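Local structure of L-serine ammonia-lyase (Rhizomucor miehei CAU432, 5C3U) at residues V200-Q214 against H251-A263. The protein belongs to the pyridoxal-phosphate-dependent enzymes and holds bound pyridoxal-5'-phosphate in an alpha/beta fold. Residues are numbered along the deposited sequence; the frame is centred on the assembly and turned at random.
Sequences VPVIAVETHGSNAFQ and HPVVPFAVSDAMA
His208 lays its ring against the end of strand 253-258. Val258 O sits over one face of the ring, 3.5 Å above its plane and offset toward the rim. The ring atom CD2 meets Ala257 CB at 3.4 Å. With CG anti to the carbonyl carbon (chi1 -63°), the ring folds back over the neighbouring strand. Val258 O also accepts from His208 N. Ala257 CB is met by Gln214 as well, whose OE1 comes within 3.3 Å of it. The Gln214 chain is extended beyond CG, and its amide is held at both ends: Asn211 ND2 donates to OE1, while NE2 shares a water with Ala257 N. The Glu206 carboxylate grips the first turn of helix 212-219. It takes Phe213 N on OE2 and Gln214 N on OE1, both from the syn side. The Glu206 side chain is about 8 Å from the bound pyridoxal-5'-phosphate. Over the face that carries Ala204, Val253 and Pro255, Phe213 turns the edge of its ring to Val253 CG1, which lies 3.9 Å from CE2. Pro255 crosses the Phe213 side chain at about a right angle. Ile203, Val205 and Thr207 point to the other face. There Ile203 CG2 meets Phe256 CB at 4.2 Å, and helix 280-290 packs on Ile203, Phe256 and Val258. At the start of the pair, His251 NE2 donates to Val200 O at 2.7 Å; the bond is bent (132° at the hydrogen), and the oxygen is tilted 28° from the ring plane. At the far end Asp260 OD1 lies 3.7 Å from Thr207 CB, and Thr230 bonds both side chains. Between these ends, alternating backbone bonds join the strands in parallel register. They form one margin of the larger, mixed sheet, with 253-258 outermost, in the fold-type II (tryptophan synthase beta-like) family of pyridoxal-phosphate-dependent enzymes.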
ATOM      1  N   VAL A 200      -1.345  14.551  14.177  1.00 32.79           N
ATOM      2  CA  VAL A 200      -1.845  13.169  14.081  1.00 30.14           C
ATOM      3  C   VAL A 200      -0.670  12.207  13.839  1.00 30.51           C
ATOM      4  O   VAL A 200       0.015  12.315  12.820  1.00 30.89           O
ATOM      5  CB  VAL A 200      -2.918  13.045  12.968  1.00 29.74           C
ATOM      6  CG1 VAL A 200      -3.326  11.596  12.737  1.00 27.58           C
ATOM      7  CG2 VAL A 200      -4.142  13.888  13.295  1.00 30.49           C
ATOM      8  N   PRO A 201      -0.405  11.287  14.788  1.00 30.07           N
ATOM      9  CA  PRO A 201       0.668  10.299  14.615  1.00 29.23           C
ATOM     10  C   PRO A 201       0.325   9.324  13.503  1.00 29.03           C
ATOM     11  O   PRO A 201      -0.839   8.954  13.349  1.00 27.96           O
ATOM     12  CB  PRO A 201       0.685   9.521  15.942  1.00 29.82           C
ATOM     13  CG  PRO A 201      -0.202  10.272  16.880  1.00 30.37           C
ATOM     14  CD  PRO A 201      -1.139  11.096  16.051  1.00 32.17           C
ATOM     15  N   VAL A 202       1.328   8.945  12.727  1.00 28.06           N
ATOM     16  CA  VAL A 202       1.169   7.877  11.756  1.00 26.98           C
ATOM     17  C   VAL A 202       1.997   6.711  12.279  1.00 26.72           C
ATOM     18  O   VAL A 202       3.181   6.867  12.582  1.00 26.76           O
ATOM     19  CB  VAL A 202       1.629   8.289  10.333  1.00 26.60           C
ATOM     20  CG1 VAL A 202       1.466   7.126   9.369  1.00 25.68           C
ATOM     21  CG2 VAL A 202       0.854   9.506   9.845  1.00 27.64           C
ATOM     22  N   ILE A 203       1.360   5.552  12.440  1.00 24.94           N
ATOM     23  CA  ILE A 203       2.084   4.370  12.799  1.00 25.67           C
ATOM     24  C   ILE A 203       2.426   3.683  11.488  1.00 26.22           C
ATOM     25  O   ILE A 203       1.531   3.242  10.742  1.00 23.90           O
ATOM     26  CB  ILE A 203       1.279   3.499  13.786  1.00 27.62           C
ATOM     27  CG1 ILE A 203       1.022   4.339  15.035  1.00 30.69           C
ATOM     28  CG2 ILE A 203       2.056   2.238  14.147  1.00 26.67           C
ATOM     29  CD1 ILE A 203      -0.267   4.012  15.735  1.00 36.92           C
ATOM     30  N   ALA A 204       3.727   3.628  11.213  1.00 24.28           N
ATOM     31  CA  ALA A 204       4.255   3.120   9.948  1.00 24.07           C
ATOM     32  C   ALA A 204       4.625   1.663  10.153  1.00 24.42           C
ATOM     33  O   ALA A 204       5.622   1.371  10.788  1.00 24.96           O
ATOM     34  CB  ALA A 204       5.481   3.926   9.518  1.00 25.37           C
ATOM     35  N   VAL A 205       3.850   0.738   9.574  1.00 21.68           N
ATOM     36  CA  VAL A 205       4.025  -0.677   9.887  0.50 23.58           C
ATOM     37  C   VAL A 205       4.714  -1.452   8.757  1.00 24.00           C
ATOM     38  O   VAL A 205       4.372  -1.301   7.598  1.00 24.41           O
ATOM     39  CB  VAL A 205       2.687  -1.353  10.297  0.50 24.24           C
ATOM     40  CG1 VAL A 205       1.605  -1.117   9.251  0.50 23.98           C
ATOM     41  CG2 VAL A 205       2.886  -2.847  10.537  0.50 25.06           C
ATOM     42  N   GLU A 206       5.676  -2.289   9.127  1.00 23.91           N
ATOM     43  CA  GLU A 206       6.397  -3.168   8.213  1.00 25.30           C
ATOM     44  C   GLU A 206       6.406  -4.553   8.859  1.00 23.52           C
ATOM     45  O   GLU A 206       5.952  -4.715   9.995  1.00 23.66           O
ATOM     46  CB  GLU A 206       7.858  -2.673   8.046  1.00 27.59           C
ATOM     47  CG  GLU A 206       8.026  -1.419   7.186  1.00 31.24           C
ATOM     48  CD  GLU A 206       9.465  -0.900   7.152  1.00 33.78           C
ATOM     49  OE1 GLU A 206      10.033  -0.627   8.242  1.00 34.07           O
ATOM     50  OE2 GLU A 206      10.029  -0.762   6.035  1.00 36.98           O
ATOM     51  N   THR A 207       6.897  -5.550   8.137  1.00 23.72           N
ATOM     52  CA  THR A 207       7.140  -6.859   8.743  1.00 24.11           C
ATOM     53  C   THR A 207       8.627  -6.988   8.973  1.00 23.54           C
ATOM     54  O   THR A 207       9.406  -6.340   8.277  1.00 25.26           O
ATOM     55  CB  THR A 207       6.679  -8.048   7.867  1.00 24.64           C
ATOM     56  OG1 THR A 207       7.430  -8.072   6.647  1.00 25.88           O
ATOM     57  CG2 THR A 207       5.161  -7.990   7.599  1.00 25.74           C
ATOM     58  N   HIS A 208       9.023  -7.851   9.913  1.00 23.35           N
ATOM     59  CA  HIS A 208      10.442  -7.983  10.264  1.00 25.24           C
ATOM     60  C   HIS A 208      11.286  -8.385   9.083  1.00 25.40           C
ATOM     61  O   HIS A 208      12.445  -7.996   8.989  1.00 27.95           O
ATOM     62  CB  HIS A 208      10.625  -8.987  11.398  1.00 26.87           C
ATOM     63  CG  HIS A 208       9.954  -8.575  12.680  1.00 25.26           C
ATOM     64  ND1 HIS A 208       9.099  -9.374  13.341  1.00 28.94           N
ATOM     65  CD2 HIS A 208      10.057  -7.408  13.427  1.00 26.88           C
ATOM     66  CE1 HIS A 208       8.650  -8.738  14.443  1.00 25.72           C
ATOM     67  NE2 HIS A 208       9.230  -7.535  14.491  1.00 28.76           N
ATOM     68  N   GLY A 209      10.703  -9.152   8.162  1.00 24.88           N
ATOM     69  CA  GLY A 209      11.408  -9.648   6.975  1.00 27.37           C
ATOM     70  C   GLY A 209      11.873  -8.581   6.004  1.00 27.04           C
ATOM     71  O   GLY A 209      12.767  -8.827   5.212  1.00 29.94           O
ATOM     72  N   SER A 210      11.285  -7.385   6.058  1.00 26.53           N
ATOM     73  CA  SER A 210      11.716  -6.281   5.186  1.00 27.39           C
ATOM     74  C   SER A 210      11.411  -4.923   5.840  1.00 26.45           C
ATOM     75  O   SER A 210      10.357  -4.320   5.617  1.00 27.93           O
ATOM     76  CB  SER A 210      11.042  -6.389   3.798  1.00 29.49           C
ATOM     77  OG  SER A 210      11.626  -5.483   2.871  1.00 31.39           O
ATOM     78  N   ASN A 211      12.327  -4.449   6.682  1.00 25.75           N
ATOM     79  CA  ASN A 211      12.004  -3.313   7.527  1.00 26.35           C
ATOM     80  C   ASN A 211      12.863  -2.078   7.230  1.00 27.26           C
ATOM     81  O   ASN A 211      13.342  -1.394   8.151  1.00 25.53           O
ATOM     82  CB  ASN A 211      12.085  -3.738   9.010  1.00 26.30           C
ATOM     83  CG  ASN A 211      13.517  -3.902   9.511  1.00 29.23           C
ATOM     84  OD1 ASN A 211      14.420  -4.319   8.771  1.00 28.52           O
ATOM     85  ND2 ASN A 211      13.725  -3.591  10.785  1.00 30.07           N
ATOM     86  N   ALA A 212      13.050  -1.777   5.936  1.00 27.04           N
ATOM     87  CA  ALA A 212      13.976  -0.691   5.548  1.00 29.92           C
ATOM     88  C   ALA A 212      13.611   0.664   6.151  1.00 25.82           C
ATOM     89  O   ALA A 212      14.501   1.430   6.546  1.00 25.80           O
ATOM     90  CB  ALA A 212      14.109  -0.588   4.029  1.00 29.29           C
ATOM     91  N   PHE A 213      12.323   0.967   6.252  1.00 25.42           N
ATOM     92  CA  PHE A 213      11.932   2.245   6.847  1.00 25.08           C
ATOM     93  C   PHE A 213      12.361   2.348   8.306  1.00 25.47           C
ATOM     94  O   PHE A 213      13.016   3.324   8.699  1.00 25.31           O
ATOM     95  CB  PHE A 213      10.434   2.523   6.745  1.00 25.90           C
ATOM     96  CG  PHE A 213      10.039   3.842   7.355  1.00 25.26           C
ATOM     97  CD1 PHE A 213      10.449   5.039   6.773  1.00 26.85           C
ATOM     98  CD2 PHE A 213       9.296   3.892   8.530  1.00 24.91           C
ATOM     99  CE1 PHE A 213      10.111   6.270   7.344  1.00 26.54           C
ATOM    100  CE2 PHE A 213       8.943   5.118   9.098  1.00 24.89           C
ATOM    101  CZ  PHE A 213       9.344   6.310   8.497  1.00 24.12           C
ATOM    102  N   GLN A 214      12.012   1.319   9.081  1.00 24.22           N
ATOM    103  CA  GLN A 214      12.338   1.262  10.499  1.00 23.59           C
ATOM    104  C   GLN A 214      13.846   1.327  10.700  1.00 24.08           C
ATOM    105  O   GLN A 214      14.307   2.082  11.566  1.00 24.20           O
ATOM    106  CB  GLN A 214      11.778  -0.031  11.102  1.00 24.51           C
ATOM    107  CG  GLN A 214      12.097  -0.222  12.581  1.00 25.53           C
ATOM    108  CD  GLN A 214      11.438  -1.474  13.138  1.00 26.64           C
ATOM    109  OE1 GLN A 214      11.601  -2.569  12.596  1.00 30.91           O
ATOM    110  NE2 GLN A 214      10.691  -1.315  14.209  1.00 26.35           N
ATOM    111  N   HIS A 251       7.347  15.243  11.280  1.00 37.09           N
ATOM    112  CA  HIS A 251       5.985  14.835  11.598  1.00 34.39           C
ATOM    113  C   HIS A 251       6.084  13.661  12.534  1.00 32.83           C
ATOM    114  O   HIS A 251       7.036  12.888  12.435  1.00 34.24           O
ATOM    115  CB  HIS A 251       5.218  14.469  10.319  1.00 35.75           C
ATOM    116  CG  HIS A 251       3.771  14.088  10.567  1.00 39.28           C
ATOM    117  ND1 HIS A 251       2.749  14.972  10.453  1.00 38.37           N
ATOM    118  CD2 HIS A 251       3.199  12.873  10.963  1.00 37.72           C
ATOM    119  CE1 HIS A 251       1.592  14.355  10.770  1.00 38.57           C
ATOM    120  NE2 HIS A 251       1.872  13.073  11.088  1.00 36.57           N
ATOM    121  N   PRO A 252       5.125  13.515  13.468  1.00 33.06           N
ATOM    122  CA  PRO A 252       5.148  12.363  14.383  1.00 33.18           C
ATOM    123  C   PRO A 252       4.884  11.045  13.661  1.00 32.17           C
ATOM    124  O   PRO A 252       3.760  10.792  13.208  1.00 32.52           O
ATOM    125  CB  PRO A 252       4.015  12.670  15.375  1.00 33.64           C
ATOM    126  CG  PRO A 252       3.137  13.656  14.685  1.00 34.17           C
ATOM    127  CD  PRO A 252       4.069  14.476  13.829  1.00 34.35           C
ATOM    128  N   VAL A 253       5.922  10.236  13.522  1.00 30.73           N
ATOM    129  CA  VAL A 253       5.792   8.935  12.868  1.00 29.61           C
ATOM    130  C   VAL A 253       6.373   7.884  13.794  1.00 29.26           C
ATOM    131  O   VAL A 253       7.468   8.066  14.351  1.00 29.06           O
ATOM    132  CB  VAL A 253       6.500   8.884  11.492  1.00 30.49           C
ATOM    133  CG1 VAL A 253       6.458   7.467  10.907  1.00 29.27           C
ATOM    134  CG2 VAL A 253       5.861   9.868  10.513  1.00 31.38           C
ATOM    135  N   VAL A 254       5.636   6.795  13.991  1.00 27.78           N
ATOM    136  CA  VAL A 254       6.118   5.697  14.830  1.00 26.74           C
ATOM    137  C   VAL A 254       6.367   4.478  13.932  1.00 27.98           C
ATOM    138  O   VAL A 254       5.402   3.885  13.446  1.00 26.19           O
ATOM    139  CB  VAL A 254       5.094   5.335  15.933  1.00 29.03           C
ATOM    140  CG1 VAL A 254       5.579   4.167  16.787  1.00 28.93           C
ATOM    141  CG2 VAL A 254       4.777   6.544  16.807  1.00 30.63           C
ATOM    142  N   PRO A 255       7.646   4.133  13.664  1.00 27.51           N
ATOM    143  CA  PRO A 255       7.911   2.927  12.897  1.00 27.52           C
ATOM    144  C   PRO A 255       7.663   1.712  13.791  1.00 29.42           C
ATOM    145  O   PRO A 255       8.056   1.701  14.970  1.00 30.37           O
ATOM    146  CB  PRO A 255       9.407   3.037  12.550  1.00 30.42           C
ATOM    147  CG  PRO A 255       9.804   4.440  12.894  1.00 29.96           C
ATOM    148  CD  PRO A 255       8.900   4.816  14.034  1.00 28.04           C
ATOM    149  N   PHE A 256       6.962   0.724  13.261  1.00 26.90           N
ATOM    150  CA  PHE A 256       6.695  -0.483  14.014  1.00 28.15           C
ATOM    151  C   PHE A 256       6.785  -1.692  13.088  1.00 28.00           C
ATOM    152  O   PHE A 256       6.455  -1.608  11.908  1.00 30.58           O
ATOM    153  CB  PHE A 256       5.317  -0.389  14.671  1.00 29.52           C
ATOM    154  CG  PHE A 256       5.131  -1.333  15.823  1.00 32.42           C
ATOM    155  CD1 PHE A 256       5.636  -1.019  17.089  1.00 32.66           C
ATOM    156  CD2 PHE A 256       4.459  -2.532  15.649  1.00 33.12           C
ATOM    157  CE1 PHE A 256       5.468  -1.892  18.158  1.00 33.25           C
ATOM    158  CE2 PHE A 256       4.286  -3.409  16.711  1.00 34.01           C
ATOM    159  CZ  PHE A 256       4.794  -3.094  17.963  1.00 34.40           C
ATOM    160  N   ALA A 257       7.273  -2.808  13.605  1.00 25.78           N
ATOM    161  CA  ALA A 257       7.384  -4.009  12.782  1.00 27.16           C
ATOM    162  C   ALA A 257       6.662  -5.165  13.440  1.00 26.84           C
ATOM    163  O   ALA A 257       6.758  -5.336  14.645  1.00 26.67           O
ATOM    164  CB  ALA A 257       8.843  -4.364  12.544  1.00 27.51           C
ATOM    165  N   VAL A 258       5.911  -5.925  12.640  1.00 24.31           N
ATOM    166  CA  VAL A 258       5.217  -7.133  13.084  1.00 23.45           C
ATOM    167  C   VAL A 258       5.753  -8.376  12.343  1.00 22.28           C
ATOM    168  O   VAL A 258       6.419  -8.257  11.309  1.00 22.70           O
ATOM    169  CB  VAL A 258       3.684  -7.018  12.878  1.00 23.06           C
ATOM    170  CG1 VAL A 258       3.116  -5.763  13.536  1.00 23.80           C
ATOM    171  CG2 VAL A 258       3.319  -7.070  11.392  1.00 23.56           C
ATOM    172  N   SER A 259       5.479  -9.572  12.860  1.00 22.22           N
ATOM    173  CA  SER A 259       5.955 -10.793  12.215  1.00 21.08           C
ATOM    174  C   SER A 259       5.005 -11.209  11.081  1.00 21.23           C
ATOM    175  O   SER A 259       3.865 -10.756  11.025  1.00 20.79           O
ATOM    176  CB  SER A 259       6.005 -11.938  13.221  1.00 23.60           C
ATOM    177  OG  SER A 259       4.695 -12.193  13.721  1.00 25.01           O
ATOM    178  N   ASP A 260       5.489 -12.091  10.221  1.00 21.14           N
ATOM    179  CA  ASP A 260       4.631 -12.696   9.179  1.00 22.10           C
ATOM    180  C   ASP A 260       3.447 -13.419   9.804  1.00 23.06           C
ATOM    181  O   ASP A 260       2.340 -13.382   9.252  1.00 24.14           O
ATOM    182  CB  ASP A 260       5.454 -13.617   8.288  1.00 22.10           C
ATOM    183  CG  ASP A 260       6.145 -12.866   7.149  1.00 24.22           C
ATOM    184  OD1 ASP A 260       6.105 -11.612   7.116  1.00 28.44           O
ATOM    185  OD2 ASP A 260       6.734 -13.533   6.264  1.00 24.95           O
ATOM    186  N   ALA A 261       3.663 -14.072  10.951  1.00 23.57           N
ATOM    187  CA  ALA A 261       2.582 -14.783  11.636  1.00 25.01           C
ATOM    188  C   ALA A 261       1.479 -13.826  12.094  1.00 24.73           C
ATOM    189  O   ALA A 261       0.299 -14.140  11.963  1.00 23.37           O
ATOM    190  CB  ALA A 261       3.100 -15.628  12.801  1.00 26.86           C
ATOM    191  N   MET A 262       1.855 -12.657  12.605  1.00 23.46           N
ATOM    192  CA  MET A 262       0.861 -11.653  12.999  1.00 22.93           C
ATOM    193  C   MET A 262       0.086 -11.146  11.785  1.00 21.23           C
ATOM    194  O   MET A 262      -1.138 -11.014  11.836  1.00 23.05           O
ATOM    195  CB  MET A 262       1.518 -10.470  13.702  1.00 23.32           C
ATOM    196  CG  MET A 262       1.963 -10.793  15.103  1.00 25.79           C
ATOM    197  SD  MET A 262       3.122  -9.561  15.747  1.00 31.30           S
ATOM    198  CE  MET A 262       2.058  -8.152  15.892  1.00 32.28           C
ATOM    199  N   ALA A 263       0.803 -10.865  10.695  1.00 20.59           N
ATOM    200  CA  ALA A 263       0.160 -10.363   9.480  1.00 19.24           C
ATOM    201  C   ALA A 263      -0.786 -11.419   8.914  1.00 19.20           C
ATOM    202  O   ALA A 263      -1.882 -11.091   8.472  1.00 21.94           O
ATOM    203  CB  ALA A 263       1.207  -9.954   8.437  1.00 18.57           C
TER
HETATM  204  O   HOH W   1       8.380  -5.284  16.763  1.00 39.32           O
HETATM  205  O   HOH W   2       8.557 -10.864   8.586  1.00 32.40           O
HETATM  206  O   HOH W   3       8.856  -2.654  15.984  1.00 33.84           O